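Local structure of rhodanese-like domain-containing protein (Rhodopseudomonas palustris, 2HHG) at residues I30-H33 with K34-A37; G119-G122 with A123-D126. The protein probably acts as a sulfurtransferase of the rhodanese family, passing sulfur from a donor such as thiosulfate to an acceptor such as cyanide, although its physiological role is unknown. All coordinates share one frame; numbering follows the deposited sequence.

Interaction 1: I30-H33 with K34-A37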
# COMPACT_ATOMS: atom_id res chain seq x y z
N ILE A 30 0.84 13.57 -1.27
CA ILE A 30 0.96 14.58 -0.22
C ILE A 30 -0.16 15.62 -0.35
O ILE A 30 -0.81 15.97 0.65
CB ILE A 30 2.37 15.23 -0.22
CG1 ILE A 30 3.40 14.19 0.25
CG2 ILE A 30 2.40 16.48 0.66
CD1 ILE A 30 4.85 14.61 0.08
N ALA A 31 -0.42 16.09 -1.57
CA ALA A 31 -1.49 17.06 -1.79
C ALA A 31 -2.85 16.47 -1.42
O ALA A 31 -3.68 17.15 -0.82
CB ALA A 31 -1.50 17.55 -3.23
N LEU A 32 -3.07 15.20 -1.77
CA LEU A 32 -4.30 14.50 -1.41
C LEU A 32 -4.49 14.47 0.11
O LEU A 32 -5.58 14.72 0.62
CB LEU A 32 -4.27 13.07 -1.98
CG LEU A 32 -5.50 12.18 -1.71
CD1 LEU A 32 -6.75 12.79 -2.34
CD2 LEU A 32 -5.26 10.77 -2.23
N HIS A 33 -3.42 14.13 0.82
CA HIS A 33 -3.47 14.09 2.28
C HIS A 33 -3.80 15.46 2.87
O HIS A 33 -4.64 15.56 3.76
CB HIS A 33 -2.13 13.58 2.81
CG HIS A 33 -2.12 13.35 4.28
ND1 HIS A 33 -1.82 14.35 5.19
CD2 HIS A 33 -2.36 12.24 5.01
CE1 HIS A 33 -1.88 13.86 6.41
NE2 HIS A 33 -2.20 12.58 6.33
N LYS A 34 -3.15 16.50 2.37
CA LYS A 34 -3.39 17.86 2.86
C LYS A 34 -4.81 18.35 2.60
O LYS A 34 -5.32 19.19 3.35
CB LYS A 34 -2.36 18.83 2.29
CG LYS A 34 -0.96 18.59 2.82
CD LYS A 34 0.04 19.48 2.11
CE LYS A 34 1.44 19.28 2.66
NZ LYS A 34 2.43 20.08 1.90
N SER A 35 -5.44 17.82 1.56
CA SER A 35 -6.81 18.21 1.22
C SER A 35 -7.83 17.63 2.20
O SER A 35 -9.00 18.02 2.18
CB SER A 35 -7.15 17.80 -0.22
OG SER A 35 -7.40 16.41 -0.32
N GLY A 36 -7.38 16.69 3.03
CA GLY A 36 -8.25 16.00 3.99
C GLY A 36 -8.51 14.55 3.60
O GLY A 36 -9.15 13.81 4.34
N ALA A 37 -8.00 14.16 2.42
CA ALA A 37 -8.16 12.80 1.88
C ALA A 37 -9.60 12.27 1.97
O ALA A 37 -9.83 11.13 2.40
CB ALA A 37 -7.16 11.84 2.54
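Ser35 OG donates a hydrogen bond to Leu32 O over 2.7 Å, the shortest hydrogen bond of this contact, at a helix C-terminus closed by a Schellman motif around Gly36. The hydroxyl can turn back on the last turn because OG sits between the backbone N and the carbonyl carbon of its own residue (chi1 76°). The two backward bonds of the motif are a weak one from Ala37 N to Leu32 O and one from Gly36 N to His33 O at 3.1 Å, whose donor lies above the carbonyl plane and not on a lone pair. With a further weak bond from Ser35 N, Leu32 O collects three donors where the helix runs out. The positive phi of Gly36 (108°) would press a beta carbon against the preceding carbonyl oxygen, hence a glycine. Just before, the i to i+4 pattern persists, straight for Lys34 N to Ile30 O at 3.0 Å and bent for Ser35 N to Ala31 O. Outward from these bonds, His33, with CG anti to its N (chi1 -174°), lays its side chain against Ile57, Pro130 and Ile42, and NE2 is hydrogen-bonded to Pro58 O; Leu32 packs on Val40 of the following strand. Lys34, on the exposed side, suits its place by having a long apolar stem: the extended chain runs beside Ile30, pointing the same way, and its CE lies 3.6 Å from Ile30 CG2.

Interaction 2: G119-G122 with A123-D126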
# COMPACT_ATOMS: atom_id res chain seq x y z
N GLY A 119 7.56 5.56 -4.67
CA GLY A 119 8.71 5.71 -3.79
C GLY A 119 8.45 5.49 -2.31
O GLY A 119 9.36 5.61 -1.50
N GLY A 120 7.20 5.20 -1.95
CA GLY A 120 6.87 4.85 -0.57
C GLY A 120 7.08 5.96 0.44
O GLY A 120 7.18 7.15 0.10
N PHE A 121 7.15 5.56 1.70
CA PHE A 121 7.34 6.49 2.80
C PHE A 121 8.70 7.17 2.73
O PHE A 121 8.84 8.31 3.17
CB PHE A 121 7.16 5.78 4.14
CG PHE A 121 7.03 6.72 5.30
CD1 PHE A 121 5.93 7.56 5.40
CD2 PHE A 121 8.01 6.77 6.28
CE1 PHE A 121 5.80 8.45 6.48
CE2 PHE A 121 7.88 7.65 7.35
CZ PHE A 121 6.78 8.48 7.45
N GLY A 122 9.70 6.49 2.17
CA GLY A 122 11.02 7.09 1.97
C GLY A 122 10.95 8.36 1.13
O GLY A 122 11.50 9.40 1.50
N ALA A 123 10.26 8.28 -0.01
CA ALA A 123 10.06 9.44 -0.88
C ALA A 123 9.18 10.51 -0.23
O ALA A 123 9.41 11.71 -0.39
CB ALA A 123 9.48 9.01 -2.21
N TRP A 124 8.15 10.06 0.50
CA TRP A 124 7.27 10.94 1.26
C TRP A 124 8.07 11.78 2.25
O TRP A 124 7.93 13.01 2.30
CB TRP A 124 6.23 10.09 1.99
CG TRP A 124 5.19 10.84 2.78
CD1 TRP A 124 5.34 11.36 4.03
CD2 TRP A 124 3.83 11.07 2.40
NE1 TRP A 124 4.16 11.93 4.45
CE2 TRP A 124 3.22 11.77 3.46
CE3 TRP A 124 3.08 10.76 1.26
CZ2 TRP A 124 1.89 12.15 3.43
CZ3 TRP A 124 1.75 11.14 1.23
CH2 TRP A 124 1.17 11.84 2.30
N ARG A 125 8.90 11.11 3.05
CA ARG A 125 9.79 11.78 4.00
C ARG A 125 10.78 12.74 3.32
O ARG A 125 10.98 13.86 3.80
CB ARG A 125 10.55 10.73 4.81
CG ARG A 125 11.48 11.30 5.86
CD ARG A 125 12.06 10.20 6.73
NE ARG A 125 12.81 9.21 5.94
CZ ARG A 125 13.21 8.03 6.40
NH1 ARG A 125 12.95 7.67 7.65
NH2 ARG A 125 13.88 7.21 5.60
N ASP A 126 11.38 12.29 2.22
CA ASP A 126 12.34 13.12 1.49
C ASP A 126 11.71 14.42 0.98
O ASP A 126 12.37 15.45 0.93
CB ASP A 126 12.95 12.34 0.32
CG ASP A 126 13.92 11.26 0.77
OD1 ASP A 126 14.37 11.29 1.93
OD2 ASP A 126 14.22 10.37 -0.06
O HOH W 1 13.85 8.93 3.12
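Gly119 O accepts a hydrogen bond from Ala123 N at 3.2 Å, the first of four successive i to i+4 bonds in helix 120-126, the last helix of this rhodanese-like domain. The donor stands above the carbonyl plane, whereas that of the next bond lies in it. Gly119 has a positive phi, and a beta carbon on it would collide with Ala123 CB; the small methyl of Ala123 instead rests 3.5 Å from Gly119 O. Gly120, also at positive phi, sends its carbonyl to Trp124 N. Phe121 follows, and its O receives Arg125 N in a short, nearly straight bond of 2.8 Å (170°). With CG anti to the backbone N (chi1 -167°), the end of its ring comes up against Trp124: the planes are only 17° from parallel but slid apart, and the main touch is Phe121 CE1 on Trp124 CD1 at 3.8 Å. Both rings are buried against Ile57; Arg46 forms a cation-pi contact with Phe121, and Trp124 NE1 is hydrogen-bonded to Pro130 O. Gly122 O completes the series with Asp126 N. On this outer side the guanidinium of Arg125, whose NH1 is salt-bridged to Asp54, meets a water at its edge and in its plane. That water accepts from Arg125 NH2 and donates both to Gly122 O at 2.9 Å and to Asp126 OD1 at 2.7 Å.

Both interactions are local turns of helices: interaction 1 finishes helix 26-34, while interaction 2 takes in the whole short helix 120-126. Both rest on backbone bonds, irregular and partly weak at the C-cap but following the i to i+4 series in interaction 2. The first, a surface contact, adds a serine hydroxyl; the second, partly buried, adds an aromatic pair inside and a water bridge outside. Glycine serves each for its backbone freedom, after the helix in one and at the outset in the other. Their centres are about 15 Å apart, yet the two helices pack directly on each other: Trp124 CE3 lies 3.6 Å from Ile30 CG1, and Trp124 CH2 is 3.8 Å from His33 CB.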